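Local coordinates for DNA alpha-glucosyltransferase (Enterobacteria phage T4, PDB 1XV5), which is a phage glycosyltransferase of the GT-B structural class, built from two Rossmann-like domains, and holds uridine-5'-diphosphate in the present model, at residues T18-S21 with L22-D26; R368-Y371 with D372-E376; F392-Q395 with F396-T400. All coordinates share one frame; numbering follows the deposited sequence.

Contact 1. Residues T18-S21 with L22-D26; sequences TKFS and LEQRD. With UDP (uridine-5'-diphosphate), chain C.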
loop_
_atom_site.group_PDB
_atom_site.type_symbol
_atom_site.label_atom_id
_atom_site.label_comp_id
_atom_site.label_asym_id
_atom_site.label_seq_id
_atom_site.Cartn_x
_atom_site.Cartn_y
_atom_site.Cartn_z
ATOM N N THR A 18 -1.927 7.257 -1.359
ATOM C CA THR A 18 -2.138 8.341 -0.413
ATOM C C THR A 18 -1.234 8.116 0.796
ATOM O O THR A 18 -0.568 9.037 1.266
ATOM C CB THR A 18 -3.613 8.402 0.027
ATOM O OG1 THR A 18 -4.402 8.899 -1.061
ATOM C CG2 THR A 18 -3.784 9.307 1.240
ATOM N N LYS A 19 -1.213 6.883 1.289
ATOM C CA LYS A 19 -0.381 6.532 2.435
ATOM C C LYS A 19 1.086 6.845 2.137
ATOM O O LYS A 19 1.779 7.466 2.942
ATOM C CB LYS A 19 -0.541 5.045 2.755
ATOM C CG LYS A 19 0.317 4.558 3.911
ATOM C CD LYS A 19 0.027 5.325 5.190
ATOM C CE LYS A 19 0.765 4.699 6.364
ATOM N NZ LYS A 19 0.625 5.495 7.603
ATOM N N PHE A 20 1.556 6.404 0.975
ATOM C CA PHE A 20 2.934 6.649 0.574
ATOM C C PHE A 20 3.207 8.150 0.536
ATOM O O PHE A 20 4.205 8.622 1.071
ATOM C CB PHE A 20 3.200 6.057 -0.812
ATOM C CG PHE A 20 4.564 6.376 -1.354
ATOM C CD1 PHE A 20 5.673 5.631 -0.972
ATOM C CD2 PHE A 20 4.741 7.436 -2.241
ATOM C CE1 PHE A 20 6.939 5.931 -1.464
ATOM C CE2 PHE A 20 6.008 7.749 -2.742
ATOM C CZ PHE A 20 7.107 6.997 -2.355
ATOM N N SER A 21 2.308 8.894 -0.101
ATOM C CA SER A 21 2.478 10.337 -0.214
ATOM C C SER A 21 2.580 11.027 1.144
ATOM O O SER A 21 3.364 11.961 1.310
ATOM C CB SER A 21 1.327 10.936 -1.026
ATOM O OG SER A 21 1.361 10.456 -2.362
ATOM N N LEU A 22 1.798 10.565 2.114
ATOM C CA LEU A 22 1.825 11.160 3.444
ATOM C C LEU A 22 3.102 10.789 4.193
ATOM O O LEU A 22 3.692 11.623 4.881
ATOM C CB LEU A 22 0.590 10.726 4.240
ATOM C CG LEU A 22 -0.752 11.164 3.633
ATOM C CD1 LEU A 22 -1.903 10.669 4.497
ATOM C CD2 LEU A 22 -0.792 12.682 3.521
ATOM N N GLU A 23 3.531 9.537 4.055
ATOM C CA GLU A 23 4.753 9.079 4.710
ATOM C C GLU A 23 5.950 9.776 4.069
ATOM O O GLU A 23 6.932 10.092 4.741
ATOM C CB GLU A 23 4.890 7.558 4.572
ATOM C CG GLU A 23 3.857 6.787 5.371
ATOM C CD GLU A 23 4.129 6.820 6.866
ATOM O OE1 GLU A 23 3.192 6.557 7.647
ATOM O OE2 GLU A 23 5.280 7.096 7.264
ATOM N N GLN A 24 5.856 10.006 2.761
ATOM C CA GLN A 24 6.908 10.681 2.010
ATOM C C GLN A 24 7.027 12.113 2.523
ATOM O O GLN A 24 8.126 12.605 2.773
ATOM C CB GLN A 24 6.559 10.680 0.521
ATOM C CG GLN A 24 7.663 11.158 -0.410
ATOM C CD GLN A 24 7.363 10.809 -1.856
ATOM O OE1 GLN A 24 8.230 10.330 -2.588
ATOM N NE2 GLN A 24 6.128 11.048 -2.273
ATOM N N ARG A 25 5.887 12.779 2.676
ATOM C CA ARG A 25 5.882 14.145 3.179
ATOM C C ARG A 25 6.531 14.170 4.559
ATOM O O ARG A 25 7.399 14.998 4.829
ATOM C CB ARG A 25 4.445 14.673 3.264
ATOM C CG ARG A 25 4.289 15.959 4.064
ATOM C CD ARG A 25 2.862 16.491 3.971
ATOM N NE ARG A 25 2.652 17.679 4.796
ATOM C CZ ARG A 25 2.473 17.654 6.113
ATOM N NH1 ARG A 25 2.294 18.786 6.781
ATOM N NH2 ARG A 25 2.455 16.497 6.763
ATOM N N ASP A 26 6.122 13.250 5.427
ATOM C CA ASP A 26 6.670 13.193 6.780
ATOM C C ASP A 26 8.186 13.032 6.795
ATOM O O ASP A 26 8.877 13.680 7.581
ATOM C CB ASP A 26 6.047 12.042 7.581
ATOM C CG ASP A 26 4.603 12.303 7.969
ATOM O OD1 ASP A 26 4.175 13.477 7.971
ATOM O OD2 ASP A 26 3.896 11.327 8.294
HETATM N N1 UDP C . -6.494 1.726 4.237
HETATM C C2 UDP C . -7.291 2.502 5.055
HETATM N N3 UDP C . -8.636 2.246 4.964
HETATM C C4 UDP C . -9.248 1.303 4.159
HETATM C C5 UDP C . -8.352 0.532 3.352
HETATM C C6 UDP C . -7.037 0.767 3.416
HETATM O O2 UDP C . -6.838 3.346 5.810
HETATM O O4 UDP C . -10.473 1.187 4.186
HETATM C "C1'" UDP C . -5.048 1.968 4.272
HETATM C "C2'" UDP C . -4.208 0.765 4.687
HETATM O "O2'" UDP C . -4.193 0.615 6.091
HETATM C "C3'" UDP C . -2.865 1.158 4.084
HETATM C "C4'" UDP C . -3.292 1.745 2.739
HETATM O "O4'" UDP C . -4.627 2.275 2.961
HETATM O "O3'" UDP C . -2.263 2.171 4.889
HETATM C "C5'" UDP C . -3.328 0.756 1.591
HETATM O "O5'" UDP C . -2.007 0.522 1.116
HETATM P PA UDP C . -1.457 -0.936 0.773
HETATM O O1A UDP C . -0.065 -0.735 0.320
HETATM O O2A UDP C . -1.722 -1.832 1.929
HETATM O O3A UDP C . -2.377 -1.474 -0.469
HETATM P PB UDP C . -3.094 -0.691 -1.718
HETATM O O1B UDP C . -3.035 -1.608 -2.885
HETATM O O2B UDP C . -4.410 -0.202 -1.250
HETATM O O3B UDP C . -2.151 0.554 -2.002
#
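Lys19 and Glu23, one turn apart on helix 17-30, form a buried salt bridge, with NZ of Lys19 2.8 Å from OE1 of Glu23. The lysine leaves the helix with CG anti to its backbone N (chi1 178°) and then bends at chi2, which brings NZ to the anti lone pair of OE1; OE2 of the same carboxylate is bound by the backbone N of Asp180. The aliphatic part of this lysine also borders the ligand, its CG lying 3.6 Å from O3' of UDP.

Packing runs along the other sides of the turn. CG2 of Thr18 and CD1 of Leu22 lie side by side, 4.0 Å apart, while the Phe20 ring meets the end of Gln24 with ring and amide planes 67° apart.

Hydrogen bonds of the backbone join Leu22, Glu23, Gln24 and Arg25 to the carbonyls of Thr18, Lys19, Phe20 and Ser21; the bond from Gln24 N to Phe20 O measures 2.7 Å. Two hydroxyls are engaged with earlier residues: OG1 of Thr18 with Gly14 N, and OG of Ser21 with Val17 O.

This is the i to i+4 pattern of the helix following the first strand of a Rossmann-like domain, here bordering the nucleotide pocket of a GT-B fold.

Contact 2. Residues R368-Y371 with D372-E376; sequences RALY and DRERE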
loop_
_atom_site.group_PDB
_atom_site.type_symbol
_atom_site.label_atom_id
_atom_site.label_comp_id
_atom_site.label_asym_id
_atom_site.label_seq_id
_atom_site.Cartn_x
_atom_site.Cartn_y
_atom_site.Cartn_z
ATOM N N ARG A 368 1.595 -16.085 26.536
ATOM C CA ARG A 368 1.820 -14.648 26.408
ATOM C C ARG A 368 3.291 -14.266 26.250
ATOM O O ARG A 368 3.613 -13.327 25.523
ATOM C CB ARG A 368 1.230 -13.914 27.619
ATOM C CG ARG A 368 -0.259 -14.164 27.841
ATOM C CD ARG A 368 -1.153 -13.242 27.013
ATOM N NE ARG A 368 -2.557 -13.642 27.107
ATOM C CZ ARG A 368 -3.589 -12.912 26.688
ATOM N NH1 ARG A 368 -3.397 -11.720 26.139
ATOM N NH2 ARG A 368 -4.823 -13.386 26.809
ATOM N N ALA A 369 4.184 -14.982 26.928
ATOM C CA ALA A 369 5.612 -14.678 26.837
ATOM C C ALA A 369 6.135 -14.961 25.433
ATOM O O ALA A 369 6.894 -14.166 24.873
ATOM C CB ALA A 369 6.396 -15.490 27.865
ATOM N N LEU A 370 5.733 -16.099 24.874
ATOM C CA LEU A 370 6.134 -16.485 23.530
ATOM C C LEU A 370 5.557 -15.464 22.552
ATOM O O LEU A 370 6.252 -14.972 21.658
ATOM C CB LEU A 370 5.594 -17.880 23.201
ATOM C CG LEU A 370 5.800 -18.414 21.781
ATOM C CD1 LEU A 370 7.286 -18.461 21.448
ATOM C CD2 LEU A 370 5.176 -19.803 21.666
ATOM N N TYR A 371 4.277 -15.154 22.738
ATOM C CA TYR A 371 3.577 -14.190 21.894
ATOM C C TYR A 371 4.391 -12.901 21.827
ATOM O O TYR A 371 4.657 -12.371 20.743
ATOM C CB TYR A 371 2.194 -13.886 22.486
ATOM C CG TYR A 371 1.336 -12.963 21.639
ATOM C CD1 TYR A 371 0.398 -13.476 20.742
ATOM C CD2 TYR A 371 1.481 -11.579 21.717
ATOM C CE1 TYR A 371 -0.375 -12.630 19.936
ATOM C CE2 TYR A 371 0.719 -10.725 20.920
ATOM C CZ TYR A 371 -0.207 -11.255 20.032
ATOM O OH TYR A 371 -0.960 -10.413 19.244
ATOM N N ASP A 372 4.786 -12.405 22.997
ATOM C CA ASP A 372 5.561 -11.171 23.082
ATOM C C ASP A 372 6.895 -11.281 22.354
ATOM O O ASP A 372 7.276 -10.379 21.603
ATOM C CB ASP A 372 5.790 -10.795 24.549
ATOM C CG ASP A 372 5.148 -9.468 24.918
ATOM O OD1 ASP A 372 5.001 -9.198 26.127
ATOM O OD2 ASP A 372 4.798 -8.689 24.004
ATOM N N ARG A 373 7.610 -12.381 22.569
ATOM C CA ARG A 373 8.892 -12.561 21.900
ATOM C C ARG A 373 8.706 -12.558 20.390
ATOM O O ARG A 373 9.467 -11.922 19.666
ATOM C CB ARG A 373 9.560 -13.880 22.313
ATOM C CG ARG A 373 10.065 -13.907 23.748
ATOM C CD ARG A 373 11.052 -15.054 23.960
ATOM N NE ARG A 373 10.424 -16.370 23.834
ATOM C CZ ARG A 373 9.685 -16.942 24.781
ATOM N NH1 ARG A 373 9.476 -16.318 25.933
ATOM N NH2 ARG A 373 9.157 -18.142 24.577
ATOM N N GLU A 374 7.683 -13.263 19.918
ATOM C CA GLU A 374 7.441 -13.348 18.485
ATOM C C GLU A 374 7.107 -12.011 17.838
ATOM O O GLU A 374 7.639 -11.694 16.773
ATOM C CB GLU A 374 6.343 -14.370 18.191
ATOM C CG GLU A 374 6.751 -15.796 18.552
ATOM C CD GLU A 374 8.028 -16.235 17.850
ATOM O OE1 GLU A 374 8.047 -16.262 16.600
ATOM O OE2 GLU A 374 9.015 -16.555 18.547
ATOM N N ARG A 375 6.244 -11.216 18.461
ATOM C CA ARG A 375 5.919 -9.937 17.845
ATOM C C ARG A 375 7.080 -8.949 17.946
ATOM O O ARG A 375 7.219 -8.077 17.094
ATOM C CB ARG A 375 4.634 -9.337 18.431
ATOM C CG ARG A 375 4.656 -9.042 19.909
ATOM C CD ARG A 375 3.435 -8.205 20.289
ATOM N NE ARG A 375 3.429 -7.866 21.708
ATOM C CZ ARG A 375 2.667 -6.919 22.245
ATOM N NH1 ARG A 375 1.841 -6.213 21.481
ATOM N NH2 ARG A 375 2.743 -6.671 23.545
ATOM N N GLU A 376 7.916 -9.070 18.976
ATOM C CA GLU A 376 9.066 -8.170 19.071
ATOM C C GLU A 376 9.983 -8.484 17.884
ATOM O O GLU A 376 10.592 -7.585 17.302
ATOM C CB GLU A 376 9.821 -8.364 20.394
ATOM C CG GLU A 376 9.105 -7.773 21.608
ATOM C CD GLU A 376 9.158 -6.251 21.664
ATOM O OE1 GLU A 376 8.496 -5.667 22.548
ATOM O OE2 GLU A 376 9.864 -5.632 20.839
#
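Tyr371 and Arg375 pack together on the inner side of helix 368-386, through the i to i+4 spacing of an alpha-helix, beside the second parallel sheet of this GT-B fold. CE2 of the tyrosine lies 3.8 Å from CD of the arginine, and the ring and guanidinium planes are turned 53° apart. The first torsion of Tyr371 (chi1 -176°) swings the ring away from the backbone N and past Arg375, and its OH reaches the carbonyl of Gly289. Both residues also touch Ile319 of strand 319-323. The carbonyls of Gly317, at NH1, and Lys190, at NH2, together with the carboxylate of Asp372, probably fix the rotation of the Arg375 guanidinium.

Leu370 marks the border. Its CD1 runs beside the buried Glu374, 3.9 Å from OE2, an oxygen that is paired with Lys377, and also meets the exposed Arg373. On the loose side, Arg373 folds back over the first turn by a bend at chi3 (-66°), and one face of its guanidinium lies over Leu370 CA. NH1 comes within 3.7 Å of CB of Ala369, and NH2 equally near CD1 of Leu370; these are van der Waals contacts, at the exposed side of the helix where Ala369 and Arg373 lie.

Backbone bonds from Asp372, Arg373, Glu374 and Arg375 to the four preceding carbonyls link the two turns. Arg375 grips Asp372 side-on, with NE at 2.8 Å and NH2 at 2.9 Å from the same oxygen, OD2, which lies in the guanidinium plane.

Contact 3. Residues F392-Q395 with F396-T400; sequences FKEQ and FDIIT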
loop_
_atom_site.group_PDB
_atom_site.type_symbol
_atom_site.label_atom_id
_atom_site.label_comp_id
_atom_site.label_asym_id
_atom_site.label_seq_id
_atom_site.Cartn_x
_atom_site.Cartn_y
_atom_site.Cartn_z
ATOM N N PHE A 392 13.422 5.705 2.413
ATOM C CA PHE A 392 13.347 7.042 1.831
ATOM C C PHE A 392 14.742 7.645 1.650
ATOM O O PHE A 392 14.955 8.487 0.772
ATOM C CB PHE A 392 12.442 7.955 2.672
ATOM C CG PHE A 392 10.980 7.842 2.315
ATOM C CD1 PHE A 392 10.022 7.598 3.294
ATOM C CD2 PHE A 392 10.567 7.965 0.990
ATOM C CE1 PHE A 392 8.670 7.473 2.959
ATOM C CE2 PHE A 392 9.216 7.841 0.641
ATOM C CZ PHE A 392 8.268 7.594 1.631
ATOM N N LYS A 393 15.693 7.205 2.469
ATOM C CA LYS A 393 17.069 7.680 2.342
ATOM C C LYS A 393 17.634 7.084 1.055
ATOM O O LYS A 393 18.280 7.775 0.266
ATOM C CB LYS A 393 17.911 7.225 3.537
ATOM C CG LYS A 393 19.418 7.383 3.333
ATOM C CD LYS A 393 19.800 8.830 3.083
ATOM C CE LYS A 393 21.266 8.967 2.684
ATOM N NZ LYS A 393 22.179 8.338 3.672
ATOM N N GLU A 394 17.375 5.794 0.845
ATOM C CA GLU A 394 17.838 5.107 -0.354
ATOM C C GLU A 394 17.282 5.816 -1.593
ATOM O O GLU A 394 18.005 6.070 -2.554
ATOM C CB GLU A 394 17.366 3.646 -0.354
ATOM C CG GLU A 394 17.843 2.838 -1.560
ATOM C CD GLU A 394 17.209 1.456 -1.640
ATOM O OE1 GLU A 394 17.237 0.723 -0.628
ATOM O OE2 GLU A 394 16.687 1.106 -2.719
ATOM N N GLN A 395 15.993 6.138 -1.557
ATOM C CA GLN A 395 15.343 6.803 -2.680
ATOM C C GLN A 395 15.869 8.220 -2.866
ATOM O O GLN A 395 16.070 8.670 -3.991
ATOM C CB GLN A 395 13.823 6.808 -2.471
ATOM C CG GLN A 395 13.264 5.392 -2.332
ATOM C CD GLN A 395 11.833 5.335 -1.841
ATOM O OE1 GLN A 395 11.412 4.332 -1.258
ATOM N NE2 GLN A 395 11.072 6.398 -2.080
ATOM N N PHE A 396 16.102 8.916 -1.760
ATOM C CA PHE A 396 16.613 10.280 -1.821
ATOM C C PHE A 396 17.982 10.302 -2.498
ATOM O O PHE A 396 18.272 11.187 -3.305
ATOM C CB PHE A 396 16.709 10.871 -0.411
ATOM C CG PHE A 396 17.222 12.285 -0.379
ATOM C CD1 PHE A 396 18.588 12.544 -0.316
ATOM C CD2 PHE A 396 16.340 13.359 -0.427
ATOM C CE1 PHE A 396 19.067 13.853 -0.302
ATOM C CE2 PHE A 396 16.811 14.675 -0.413
ATOM C CZ PHE A 396 18.177 14.917 -0.350
ATOM N N ASP A 397 18.822 9.326 -2.173
ATOM C CA ASP A 397 20.152 9.255 -2.767
ATOM C C ASP A 397 20.077 9.021 -4.272
ATOM O O ASP A 397 20.878 9.565 -5.034
ATOM C CB ASP A 397 20.970 8.153 -2.091
ATOM C CG ASP A 397 21.399 8.534 -0.689
ATOM O OD1 ASP A 397 21.889 7.653 0.050
ATOM O OD2 ASP A 397 21.254 9.722 -0.329
ATOM N N ILE A 398 19.108 8.217 -4.695
ATOM C CA ILE A 398 18.920 7.927 -6.110
ATOM C C ILE A 398 18.376 9.159 -6.832
ATOM O O ILE A 398 18.771 9.460 -7.959
ATOM C CB ILE A 398 17.932 6.755 -6.305
ATOM C CG1 ILE A 398 18.566 5.454 -5.810
ATOM C CG2 ILE A 398 17.529 6.642 -7.773
ATOM C CD1 ILE A 398 17.615 4.259 -5.817
ATOM N N ILE A 399 17.470 9.875 -6.174
ATOM C CA ILE A 399 16.866 11.066 -6.763
ATOM C C ILE A 399 17.869 12.194 -6.967
ATOM O O ILE A 399 17.849 12.873 -7.993
ATOM C CB ILE A 399 15.703 11.586 -5.881
ATOM C CG1 ILE A 399 14.562 10.562 -5.882
ATOM C CG2 ILE A 399 15.221 12.940 -6.389
ATOM C CD1 ILE A 399 13.404 10.923 -4.983
ATOM N N THR A 400 18.753 12.382 -5.995
ATOM C CA THR A 400 19.741 13.452 -6.063
ATOM C C THR A 400 21.061 13.062 -6.720
ATOM O O THR A 400 21.990 13.870 -6.780
ATOM C CB THR A 400 20.039 14.003 -4.659
ATOM O OG1 THR A 400 20.539 12.950 -3.827
ATOM C CG2 THR A 400 18.771 14.571 -4.042
#
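The amides of Phe396, Asp397, Ile398 and Ile399 bond to the carbonyls of Phe392, Lys393, Glu394 and Gln395 in regular alpha-helical order. The bond from Phe396 N to Phe392 O measures 2.8 Å, and that from Ile398 N to Glu394 O is longer, 3.2 Å. Lys393 reaches across to Asp397 in a long, weak salt bridge, NZ 3.7 Å from OD1. Its methylene CE is modelled only 3.0 Å from OD1 of Asp397, a short approach that makes the placing of this exposed lysine end doubtful.

These turns belong to helix 388-399, the last of the GT-B chain, which lies against helix 17-30 and strands 109-114 and 137-140 of the first parallel sheet. Ile399 turns to that sheet, touching Val111, Tyr113 and Phe139, while its CG1 passes 3.1 Å from Gln395 O. Ile398 also touches Phe139. Glu394 is paired with Arg304.

Farther along, Phe396 O accepts both the amide and the hydroxyl of Thr400, from opposite faces of its carbonyl plane, with OG1 2.9 Å away. CG2 of Thr400 sits 3.7 Å above one face of the Phe396 ring, offset toward its rim.

Overall arrangement
Contacts 1 and 3 meet directly, their centres about 15 Å apart. The Phe392 ring of contact 3 packs on helix 17-30, with its CZ 3.4 Å from Gln24 CA and its CE2 3.6 Å from Phe20 CE1, so the last helix rests on the one that borders the nucleotide. Contact 1 alone of the three holds a residue of the UDP pocket, Lys19, which borders UDP; Arg205, Lys210, Thr309 and Glu312 hydrogen-bond to it. Contact 2 stands apart beside the other sheet, its centre about 30 Å from that of contact 1 and about 35 Å from that of contact 3. Helices 368-386 and 388-399 are consecutive, and carry the chain from the second sheet back to the first.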